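Local structure of AA9 family lytic polysaccharide monooxygenase cel61B (Hypocrea jecorina, 2VTC) at residues 20-25 with 35-40; 56-61 with 80-85; 96-101 with 158-163. The protein oxidatively cleaves beta-1,4-glycosidic bonds in cellulose as a secreted copper-dependent lytic polysaccharide monooxygenase that needs an external reductant and O2 or H2O2 as cosubstrate. All coordinates share one frame; numbering follows the deposited sequence.

Contact 1 (20-25 with 35-40). With NI (nickel (II) ion), chain E; NAG (2-acetamido-2-deoxy-beta-D-glucopyranose), chain C.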
loop_
_atom_site.group_PDB
_atom_site.type_symbol
_atom_site.label_atom_id
_atom_site.label_comp_id
_atom_site.label_asym_id
_atom_site.label_seq_id
_atom_site.Cartn_x
_atom_site.Cartn_y
_atom_site.Cartn_z
ATOM N N HIS A 20 11.745 -4.460 5.538
ATOM C CA HIS A 20 11.599 -5.408 4.375
ATOM C C HIS A 20 10.504 -6.428 4.611
ATOM O O HIS A 20 10.362 -6.970 5.710
ATOM C CB HIS A 20 12.940 -6.099 4.100
ATOM C CG HIS A 20 13.959 -5.225 3.436
ATOM N ND1 HIS A 20 14.204 -3.923 3.814
ATOM C CD2 HIS A 20 14.799 -5.474 2.400
ATOM C CE1 HIS A 20 15.150 -3.409 3.047
ATOM N NE2 HIS A 20 15.534 -4.335 2.183
ATOM N N GLY A 21 9.713 -6.699 3.558
ATOM C CA GLY A 21 8.568 -7.588 3.647
ATOM C C GLY A 21 7.615 -7.270 2.496
ATOM O O GLY A 21 7.789 -6.257 1.830
ATOM N N GLN A 22 6.621 -8.120 2.285
ATOM C CA GLN A 22 5.619 -7.893 1.224
ATOM C C GLN A 22 4.253 -8.385 1.689
ATOM O O GLN A 22 4.162 -9.180 2.625
ATOM C CB GLN A 22 6.052 -8.622 -0.065
ATOM C CG GLN A 22 5.966 -10.145 0.037
ATOM C CD GLN A 22 6.485 -10.894 -1.188
ATOM O OE1 GLN A 22 6.686 -10.323 -2.277
ATOM N NE2 GLN A 22 6.713 -12.181 -1.008
ATOM N N VAL A 23 3.176 -7.925 1.042
ATOM C CA VAL A 23 1.861 -8.471 1.314
ATOM C C VAL A 23 1.770 -9.793 0.555
ATOM O O VAL A 23 1.833 -9.806 -0.673
ATOM C CB VAL A 23 0.721 -7.490 0.880
ATOM C CG1 VAL A 23 -0.630 -8.176 0.918
ATOM C CG2 VAL A 23 0.719 -6.274 1.782
ATOM N N GLN A 24 1.669 -10.903 1.284
ATOM C CA GLN A 24 1.683 -12.225 0.638
ATOM C C GLN A 24 0.300 -12.789 0.383
ATOM O O GLN A 24 0.113 -13.674 -0.479
ATOM C CB GLN A 24 2.524 -13.215 1.457
ATOM C CG GLN A 24 3.982 -12.890 1.476
ATOM C CD GLN A 24 4.871 -14.115 1.709
ATOM O OE1 GLN A 24 5.968 -14.207 1.154
ATOM N NE2 GLN A 24 4.405 -15.042 2.532
ATOM N N ASN A 25 -0.658 -12.292 1.157
ATOM C CA ASN A 25 -2.046 -12.662 1.060
ATOM C C ASN A 25 -2.862 -11.674 1.873
ATOM O O ASN A 25 -2.304 -10.772 2.528
ATOM C CB ASN A 25 -2.297 -14.129 1.478
ATOM C CG ASN A 25 -1.711 -14.484 2.857
ATOM O OD1 ASN A 25 -2.184 -13.990 3.884
ATOM N ND2 ASN A 25 -0.717 -15.395 2.865
ATOM N N GLY A 35 -1.966 -13.460 -2.472
ATOM C CA GLY A 35 -1.226 -12.296 -2.964
ATOM C C GLY A 35 -0.029 -12.691 -3.797
ATOM O O GLY A 35 0.222 -13.893 -4.009
ATOM N N PHE A 36 0.718 -11.701 -4.286
ATOM C CA PHE A 36 1.932 -11.994 -5.028
ATOM C C PHE A 36 3.051 -12.320 -4.041
ATOM O O PHE A 36 3.299 -11.556 -3.092
ATOM C CB PHE A 36 2.358 -10.834 -5.935
ATOM C CG PHE A 36 3.568 -11.139 -6.774
ATOM C CD1 PHE A 36 3.439 -11.835 -7.993
ATOM C CD2 PHE A 36 4.839 -10.759 -6.362
ATOM C CE1 PHE A 36 4.561 -12.108 -8.773
ATOM C CE2 PHE A 36 5.969 -11.038 -7.136
ATOM C CZ PHE A 36 5.818 -11.733 -8.353
ATOM N N ILE A 37 3.719 -13.444 -4.265
ATOM C CA ILE A 37 4.879 -13.820 -3.452
ATOM C C ILE A 37 6.157 -13.893 -4.283
ATOM O O ILE A 37 6.126 -14.123 -5.493
ATOM C CB ILE A 37 4.637 -15.150 -2.689
ATOM C CG1 ILE A 37 4.449 -16.316 -3.678
ATOM C CG2 ILE A 37 3.452 -15.004 -1.751
ATOM C CD1 ILE A 37 4.187 -17.682 -3.022
ATOM N N LEU A 38 7.294 -13.710 -3.629
ATOM C CA LEU A 38 8.574 -13.698 -4.319
ATOM C C LEU A 38 8.879 -14.980 -5.136
ATOM O O LEU A 38 9.558 -14.902 -6.166
ATOM C CB LEU A 38 9.699 -13.423 -3.315
ATOM C CG LEU A 38 11.070 -13.051 -3.882
ATOM C CD1 LEU A 38 11.010 -11.840 -4.813
ATOM C CD2 LEU A 38 12.045 -12.820 -2.708
ATOM N N ASP A 39 8.390 -16.132 -4.673
ATOM C CA ASP A 39 8.549 -17.409 -5.398
ATOM C C ASP A 39 8.039 -17.356 -6.841
ATOM O O ASP A 39 8.639 -17.957 -7.741
ATOM C CB ASP A 39 7.870 -18.561 -4.650
ATOM C CG ASP A 39 8.683 -19.036 -3.449
ATOM O OD1 ASP A 39 9.850 -18.598 -3.306
ATOM O OD2 ASP A 39 8.154 -19.838 -2.643
ATOM N N TYR A 40 6.952 -16.619 -7.050
ATOM C CA TYR A 40 6.372 -16.433 -8.384
ATOM C C TYR A 40 7.290 -15.675 -9.343
ATOM O O TYR A 40 7.264 -15.921 -10.557
ATOM C CB TYR A 40 5.038 -15.697 -8.292
ATOM C CG TYR A 40 3.951 -16.358 -7.470
ATOM C CD1 TYR A 40 4.016 -17.719 -7.092
ATOM C CD2 TYR A 40 2.818 -15.634 -7.103
ATOM C CE1 TYR A 40 2.993 -18.299 -6.339
ATOM C CE2 TYR A 40 1.807 -16.196 -6.358
ATOM C CZ TYR A 40 1.885 -17.532 -5.981
ATOM O OH TYR A 40 0.863 -18.074 -5.237
HETATM NI NI NI E . 13.223 -3.246 5.674
HETATM C C1 NAG C . -0.099 -15.748 4.132
HETATM C C2 NAG C . 0.294 -17.232 4.110
HETATM C C3 NAG C . 1.060 -17.653 5.384
HETATM C C4 NAG C . 2.173 -16.661 5.767
HETATM C C5 NAG C . 1.694 -15.209 5.579
HETATM C C6 NAG C . 2.776 -14.156 5.802
HETATM C C7 NAG C . -0.890 -19.033 2.954
HETATM C C8 NAG C . -2.079 -19.947 2.966
HETATM N N2 NAG C . -0.852 -18.105 3.918
HETATM O O3 NAG C . 1.600 -18.955 5.203
HETATM O O4 NAG C . 2.570 -16.838 7.122
HETATM O O5 NAG C . 1.110 -15.016 4.290
HETATM O O6 NAG C . 3.981 -14.477 5.148
HETATM O O7 NAG C . -0.013 -19.155 2.094
HETATM O O HOH W 1 0.228 -9.236 -2.860
HETATM O O HOH W 2 14.639 -4.548 6.631
HETATM O O HOH W 3 13.956 -2.343 5.334
#

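Contact 2 (56-61 with 80-85)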
loop_
_atom_site.group_PDB
_atom_site.type_symbol
_atom_site.label_atom_id
_atom_site.label_comp_id
_atom_site.label_asym_id
_atom_site.label_seq_id
_atom_site.Cartn_x
_atom_site.Cartn_y
_atom_site.Cartn_z
ATOM N N TRP A 56 -0.178 -7.488 -7.285
ATOM C CA TRP A 56 0.646 -7.079 -8.417
ATOM C C TRP A 56 2.001 -7.792 -8.448
ATOM O O TRP A 56 2.643 -8.005 -7.408
ATOM C CB TRP A 56 0.825 -5.558 -8.444
ATOM C CG TRP A 56 -0.397 -4.804 -8.932
ATOM C CD1 TRP A 56 -1.694 -5.053 -8.616
ATOM C CD2 TRP A 56 -0.400 -3.655 -9.803
ATOM N NE1 TRP A 56 -2.536 -4.131 -9.253
ATOM C CE2 TRP A 56 -1.759 -3.277 -9.990
ATOM C CE3 TRP A 56 0.610 -2.927 -10.468
ATOM C CZ2 TRP A 56 -2.135 -2.201 -10.805
ATOM C CZ3 TRP A 56 0.230 -1.841 -11.293
ATOM C CH2 TRP A 56 -1.143 -1.489 -11.436
ATOM N N TYR A 57 2.442 -8.156 -9.645
ATOM C CA TYR A 57 3.829 -8.552 -9.856
ATOM C C TYR A 57 4.788 -7.378 -9.570
ATOM O O TYR A 57 4.528 -6.219 -9.943
ATOM C CB TYR A 57 3.955 -9.050 -11.307
ATOM C CG TYR A 57 5.346 -9.355 -11.810
ATOM C CD1 TYR A 57 5.842 -10.665 -11.774
ATOM C CD2 TYR A 57 6.153 -8.350 -12.368
ATOM C CE1 TYR A 57 7.115 -10.952 -12.266
ATOM C CE2 TYR A 57 7.418 -8.633 -12.873
ATOM C CZ TYR A 57 7.892 -9.937 -12.799
ATOM O OH TYR A 57 9.143 -10.213 -13.270
ATOM N N ALA A 58 5.903 -7.663 -8.898
ATOM C CA ALA A 58 6.936 -6.663 -8.654
ATOM C C ALA A 58 8.320 -7.313 -8.568
ATOM O O ALA A 58 8.422 -8.498 -8.296
ATOM C CB ALA A 58 6.616 -5.846 -7.380
ATOM N N GLU A 59 9.373 -6.544 -8.815
ATOM C CA GLU A 59 10.693 -7.149 -8.996
ATOM C C GLU A 59 11.741 -6.713 -7.978
ATOM O O GLU A 59 12.933 -6.700 -8.310
ATOM C CB GLU A 59 11.224 -6.855 -10.417
ATOM C CG GLU A 59 10.342 -7.426 -11.534
ATOM C CD GLU A 59 10.975 -7.366 -12.909
ATOM O OE1 GLU A 59 11.853 -6.520 -13.162
ATOM O OE2 GLU A 59 10.557 -8.168 -13.759
ATOM N N ASP A 60 11.314 -6.307 -6.775
ATOM C CA ASP A 60 12.294 -6.072 -5.692
ATOM C C ASP A 60 12.576 -7.386 -4.951
ATOM O O ASP A 60 11.776 -7.859 -4.138
ATOM C CB ASP A 60 11.834 -4.955 -4.741
ATOM C CG ASP A 60 12.947 -4.499 -3.811
ATOM O OD1 ASP A 60 13.607 -5.401 -3.232
ATOM O OD2 ASP A 60 13.153 -3.265 -3.692
ATOM N N LEU A 61 13.725 -7.981 -5.262
ATOM C CA LEU A 61 13.998 -9.384 -4.913
ATOM C C LEU A 61 14.333 -9.637 -3.420
ATOM O O LEU A 61 14.456 -10.783 -2.964
ATOM C CB LEU A 61 15.066 -9.958 -5.868
ATOM C CG LEU A 61 14.856 -9.737 -7.378
ATOM C CD1 LEU A 61 15.779 -10.636 -8.200
ATOM C CD2 LEU A 61 13.422 -10.022 -7.768
ATOM N N LYS A 80 8.626 -1.841 -7.458
ATOM C CA LYS A 80 9.607 -1.959 -8.553
ATOM C C LYS A 80 9.130 -2.736 -9.788
ATOM O O LYS A 80 8.779 -3.917 -9.680
ATOM C CB LYS A 80 10.893 -2.591 -8.029
ATOM C CG LYS A 80 12.034 -2.526 -9.021
ATOM C CD LYS A 80 13.306 -3.143 -8.430
ATOM C CE LYS A 80 14.465 -3.022 -9.389
ATOM N NZ LYS A 80 14.779 -1.596 -9.666
ATOM N N ASN A 81 9.151 -2.049 -10.938
ATOM C CA ASN A 81 8.798 -2.673 -12.241
ATOM C C ASN A 81 7.438 -3.386 -12.176
ATOM O O ASN A 81 7.219 -4.428 -12.821
ATOM C CB ASN A 81 9.891 -3.665 -12.669
ATOM C CG ASN A 81 11.259 -3.024 -12.808
ATOM O OD1 ASN A 81 11.401 -1.815 -13.035
ATOM N ND2 ASN A 81 12.304 -3.860 -12.664
ATOM N N ALA A 82 6.516 -2.854 -11.376
ATOM C CA ALA A 82 5.286 -3.563 -11.083
ATOM C C ALA A 82 4.336 -3.625 -12.267
ATOM O O ALA A 82 4.297 -2.713 -13.101
ATOM C CB ALA A 82 4.557 -2.977 -9.882
ATOM N N ALA A 83 3.570 -4.702 -12.278
ATOM C CA ALA A 83 2.525 -4.946 -13.292
ATOM C C ALA A 83 1.270 -5.491 -12.628
ATOM O O ALA A 83 1.336 -6.232 -11.636
ATOM C CB ALA A 83 3.041 -5.933 -14.341
ATOM N N PRO A 84 0.088 -5.131 -13.168
ATOM C CA PRO A 84 -1.164 -5.569 -12.556
ATOM C C PRO A 84 -1.273 -7.097 -12.401
ATOM O O PRO A 84 -0.783 -7.863 -13.255
ATOM C CB PRO A 84 -2.240 -5.036 -13.519
ATOM C CG PRO A 84 -1.596 -3.923 -14.224
ATOM C CD PRO A 84 -0.131 -4.239 -14.324
ATOM N N GLY A 85 -1.901 -7.536 -11.313
ATOM C CA GLY A 85 -2.240 -8.946 -11.135
ATOM C C GLY A 85 -3.114 -9.388 -12.305
ATOM O O GLY A 85 -3.868 -8.573 -12.853
#

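Contact 3 (96-101 with 158-163). With NAG (2-acetamido-2-deoxy-beta-D-glucopyranose), chain C.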
loop_
_atom_site.group_PDB
_atom_site.type_symbol
_atom_site.label_atom_id
_atom_site.label_comp_id
_atom_site.label_asym_id
_atom_site.label_seq_id
_atom_site.Cartn_x
_atom_site.Cartn_y
_atom_site.Cartn_z
ATOM N N ASN A 96 -14.049 -5.200 5.264
ATOM C CA ASN A 96 -12.709 -5.015 5.787
ATOM C C ASN A 96 -11.721 -5.896 5.044
ATOM O O ASN A 96 -11.944 -7.103 4.865
ATOM C CB ASN A 96 -12.647 -5.302 7.298
ATOM C CG ASN A 96 -13.421 -4.279 8.128
ATOM O OD1 ASN A 96 -14.302 -4.642 8.918
ATOM N ND2 ASN A 96 -13.103 -3.009 7.961
ATOM N N ILE A 97 -10.640 -5.271 4.587
ATOM C CA ILE A 97 -9.503 -5.992 4.057
ATOM C C ILE A 97 -8.516 -6.114 5.201
ATOM O O ILE A 97 -8.334 -5.162 5.968
ATOM C CB ILE A 97 -8.797 -5.205 2.906
ATOM C CG1 ILE A 97 -9.809 -4.762 1.840
ATOM C CG2 ILE A 97 -7.627 -6.032 2.326
ATOM C CD1 ILE A 97 -9.326 -3.581 1.001
ATOM N N VAL A 98 -7.880 -7.275 5.307
ATOM C CA VAL A 98 -6.776 -7.446 6.244
ATOM C C VAL A 98 -5.553 -7.863 5.464
ATOM O O VAL A 98 -5.480 -8.982 4.946
ATOM C CB VAL A 98 -7.094 -8.471 7.390
ATOM C CG1 VAL A 98 -5.948 -8.498 8.384
ATOM C CG2 VAL A 98 -8.401 -8.127 8.100
ATOM N N PHE A 99 -4.606 -6.935 5.344
ATOM C CA PHE A 99 -3.375 -7.197 4.612
ATOM C C PHE A 99 -2.442 -7.975 5.532
ATOM O O PHE A 99 -2.208 -7.563 6.671
ATOM C CB PHE A 99 -2.704 -5.890 4.159
ATOM C CG PHE A 99 -3.511 -5.095 3.166
ATOM C CD1 PHE A 99 -3.413 -5.379 1.804
ATOM C CD2 PHE A 99 -4.338 -4.050 3.582
ATOM C CE1 PHE A 99 -4.143 -4.634 0.857
ATOM C CE2 PHE A 99 -5.086 -3.298 2.651
ATOM C CZ PHE A 99 -4.974 -3.603 1.280
ATOM N N GLN A 100 -1.930 -9.093 5.034
ATOM C CA GLN A 100 -0.992 -9.925 5.786
ATOM C C GLN A 100 0.410 -9.773 5.222
ATOM O O GLN A 100 0.709 -10.193 4.098
ATOM C CB GLN A 100 -1.442 -11.392 5.781
ATOM C CG GLN A 100 -0.397 -12.367 6.333
ATOM C CD GLN A 100 -0.243 -12.282 7.852
ATOM O OE1 GLN A 100 0.762 -11.763 8.368
ATOM N NE2 GLN A 100 -1.231 -12.782 8.561
ATOM N N TRP A 101 1.283 -9.154 6.012
ATOM C CA TRP A 101 2.668 -8.969 5.619
ATOM C C TRP A 101 3.524 -10.175 6.028
ATOM O O TRP A 101 3.194 -10.896 6.984
ATOM C CB TRP A 101 3.237 -7.688 6.247
ATOM C CG TRP A 101 2.647 -6.421 5.675
ATOM C CD1 TRP A 101 1.454 -5.865 6.000
ATOM C CD2 TRP A 101 3.240 -5.572 4.682
ATOM N NE1 TRP A 101 1.253 -4.713 5.266
ATOM C CE2 TRP A 101 2.341 -4.503 4.460
ATOM C CE3 TRP A 101 4.451 -5.603 3.969
ATOM C CZ2 TRP A 101 2.600 -3.471 3.533
ATOM C CZ3 TRP A 101 4.723 -4.574 3.041
ATOM C CH2 TRP A 101 3.783 -3.519 2.837
ATOM N N GLY A 158 0.508 -9.385 14.602
ATOM C CA GLY A 158 0.892 -10.537 13.784
ATOM C C GLY A 158 1.058 -10.194 12.313
ATOM O O GLY A 158 0.736 -11.011 11.441
ATOM N N ASN A 159 1.578 -8.994 12.043
ATOM C CA ASN A 159 1.861 -8.561 10.666
ATOM C C ASN A 159 0.601 -8.291 9.850
ATOM O O ASN A 159 0.668 -8.293 8.619
ATOM C CB ASN A 159 2.740 -9.592 9.936
ATOM C CG ASN A 159 4.230 -9.302 10.046
ATOM O OD1 ASN A 159 4.997 -9.644 9.142
ATOM N ND2 ASN A 159 4.652 -8.679 11.148
ATOM N N LYS A 160 -0.521 -8.069 10.533
ATOM C CA LYS A 160 -1.822 -7.818 9.893
ATOM C C LYS A 160 -2.244 -6.359 10.044
ATOM O O LYS A 160 -2.083 -5.778 11.114
ATOM C CB LYS A 160 -2.911 -8.705 10.501
ATOM C CG LYS A 160 -2.813 -10.176 10.124
ATOM C CD LYS A 160 -3.615 -11.037 11.084
ATOM C CE LYS A 160 -3.252 -12.512 10.966
ATOM N NZ LYS A 160 -1.821 -12.825 11.312
ATOM N N TRP A 161 -2.798 -5.771 8.979
ATOM C CA TRP A 161 -3.386 -4.432 9.058
ATOM C C TRP A 161 -4.780 -4.402 8.427
ATOM O O TRP A 161 -4.957 -4.839 7.284
ATOM C CB TRP A 161 -2.492 -3.366 8.392
ATOM C CG TRP A 161 -2.831 -2.007 8.905
ATOM C CD1 TRP A 161 -3.582 -1.040 8.285
ATOM C CD2 TRP A 161 -2.465 -1.472 10.184
ATOM N NE1 TRP A 161 -3.700 0.064 9.109
ATOM C CE2 TRP A 161 -3.026 -0.182 10.281
ATOM C CE3 TRP A 161 -1.720 -1.979 11.270
ATOM C CZ2 TRP A 161 -2.865 0.624 11.416
ATOM C CZ3 TRP A 161 -1.558 -1.178 12.391
ATOM C CH2 TRP A 161 -2.125 0.111 12.453
ATOM N N THR A 162 -5.749 -3.879 9.171
ATOM C CA THR A 162 -7.152 -3.822 8.729
ATOM C C THR A 162 -7.451 -2.478 8.078
ATOM O O THR A 162 -7.155 -1.416 8.646
ATOM C CB THR A 162 -8.134 -4.054 9.910
ATOM O OG1 THR A 162 -7.996 -5.398 10.386
ATOM C CG2 THR A 162 -9.594 -3.823 9.483
ATOM N N VAL A 163 -8.038 -2.540 6.881
ATOM C CA VAL A 163 -8.476 -1.358 6.148
ATOM C C VAL A 163 -9.922 -1.561 5.698
ATOM O O VAL A 163 -10.215 -2.530 5.009
ATOM C CB VAL A 163 -7.575 -1.089 4.894
ATOM C CG1 VAL A 163 -8.062 0.117 4.126
ATOM C CG2 VAL A 163 -6.129 -0.852 5.325
HETATM C C1 NAG C . -0.099 -15.748 4.132
HETATM C C2 NAG C . 0.294 -17.232 4.110
HETATM C C3 NAG C . 1.060 -17.653 5.384
HETATM C C4 NAG C . 2.173 -16.661 5.767
HETATM C C5 NAG C . 1.694 -15.209 5.579
HETATM C C6 NAG C . 2.776 -14.156 5.802
HETATM C C7 NAG C . -0.890 -19.033 2.954
HETATM C C8 NAG C . -2.079 -19.947 2.966
HETATM N N2 NAG C . -0.852 -18.105 3.918
HETATM O O3 NAG C . 1.600 -18.955 5.203
HETATM O O4 NAG C . 2.570 -16.838 7.122
HETATM O O5 NAG C . 1.110 -15.016 4.290
HETATM O O6 NAG C . 3.981 -14.477 5.148
HETATM O O7 NAG C . -0.013 -19.155 2.094
#

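Contact 1 (20-25 with 35-40)
Gln22 reaches Ile37 and Leu38 with its side-chain amide, two residues after His20, which holds the nickel ion through its backbone N and, at 2.2 Å, through ND1, with His108 and Tyr195 completing the protein ligands of the site that carries the catalytic copper. Gln22 CG lies between the backbone N and the carbonyl carbon (chi1 70°), and the chain runs extended from there until Gln22 NE2 is 3.5 Å from Ile37 CA. Val23 O is linked to the opposite backbone by a water, which donates to it and accepts from Phe36 N at 2.9 Å. Gln24 O takes a hydrogen bond from Gly35 N at 2.9 Å, the donor standing above the carbonyl plane. The Gln24 side chain crosses Ile37 at about a right angle, with Gln24 CB and CD each 3.8 Å from Ile37 CG2. At its tip, Gln24 OE1 accepts from Gln22 NE2 (3.1 Å, 154°) on an in-plane lone pair, and Gln24 NE2 lies 2.7 Å from O6 of the sugar. An alanine here would probably leave Gln22 NE2 without this acceptor and the sugar O6 without its amide neighbour, with a gap beside Ile37 CG2 where CG and CD had been. Asn25 ND2 is joined covalently to that sugar's C1, an N-linked glycan. Strand 22-28 and the turn leading into helix 38-47 are thus joined by one direct backbone bond and one water, while the Gln22-Gln24 bond lies within the strand and would tend to fix the rotation of both side-chain amides.

Contact 2 (56-61 with 80-85)
Backbone bonds between Tyr57 and Ala83 tie the two loops together as a single antiparallel bridge, a hydrogen-bonded pair. Ala83 N donates to Tyr57 O at 2.9 Å with a fairly straight 157° angle, whereas the return bond from Tyr57 N to Ala83 O is weak. Further along, Glu59 N gives a second firm link to Lys80 O (2.8 Å), and Ala82 CA makes a CA-H...O contact with Tyr57 O. The side-chain hydrogen bonds gather on Glu59, whose carboxylate is gripped at both oxygens. Asn81 ND2 donates to Glu59 OE1 over 2.7 Å, the amide and carboxylate planes standing 80° apart, and Tyr57 OH donates to Glu59 OE2 at 2.5 Å on the anti lone pair. Both bonds would tend to hold the carboxylate in one rotation. Trp56 NE1 is hydrogen-bonded to Asn200 OD1. These loops lie on either side of helix 75-78 in the chain and belong to the irregular part of the AA9 fold outside its beta sheets; Trp56 packs on Cys78, which is disulfide-bonded to Cys198 of strand 193-204. The apolar contacts centre on the Trp56 indole. Pro84 CA sits over one face in a CH-pi contact, 3.5 Å from the centroid of the five-membered ring, and Pro84 CG approaches Trp56 CH2 at 3.7 Å. Ala82 CB comes instead to the edge of the indole, 4.0 Å from Trp56 CE3. The Tyr57 ring meets that of Phe36 at a steep angle.

Contact 3 (96-101 with 158-163)
Lys160 lays its aliphatic chain beside Val98 and Gln100 of the neighbouring strand. Its CB touches Val98 CG1 at 3.7 Å. CG, placed anti to the carbonyl carbon (chi1 -72°), stays near the same methyl at 4.0 Å from Val98 CG1, and CD and CE then run on beside the Gln100 side chain. The last torsion (chi4 62°) bends the chain, and NZ donates to Gly158 O at 3.1 Å, a bond back to its own segment. Gly158, with positive phi, is the C-prime residue of the Schellman motif that ends helix 150-156 just before the strand begins. Strands 96-102 and 160-164 pair antiparallel, the latter forming an outer edge of the four-stranded sheet of the AA9 beta sandwich. Val98, Gln100, Lys160 and Thr162 share one face; Ile97, Phe99, Trp161 and Val163 lie on the other, which packs against strands 133-143 and 193-204. Five backbone bonds join the strands, among them Trp101 N to Asn159 O (2.8 Å, 171°) and the two exchanged by Ile97 and Val163. On the inner face Val163 CG2 meets the edge of the Phe99 ring, 3.8 Å from CE2, while Ile97 CG2 lies over one ring face toward the rim. His178 stacks on Phe99 and accepts the hydrogen bond of Trp101 NE1. Beside Lys160, Gln100 CG lies 3.6 Å from C5 of the sugar carried by Asn25, and Trp101 O is 3.5 Å from its C6.

Contacts 1, 2 and 3 follow in series along the chain, all inside the AA9 range. Contacts 1 and 3 share the four-stranded antiparallel sheet: strands 22-28 and 96-102 are neighbours there, the centres of the two contacts lie about 13 Å apart, and both touch the glycan. Strand 22-28 therefore connects the edge pairing of contact 3 to the turn before helix 38-47. That turn meets contact 2, centred about 10 Å from contact 1, with Phe36 and Leu38 packing on segment 56-61. Contacts 2 and 3, about 20 Å apart between centres, do not touch. Segment 20-25 also begins with the metal-binding His20, so the strand that joins sheet and loops runs directly on from the copper site.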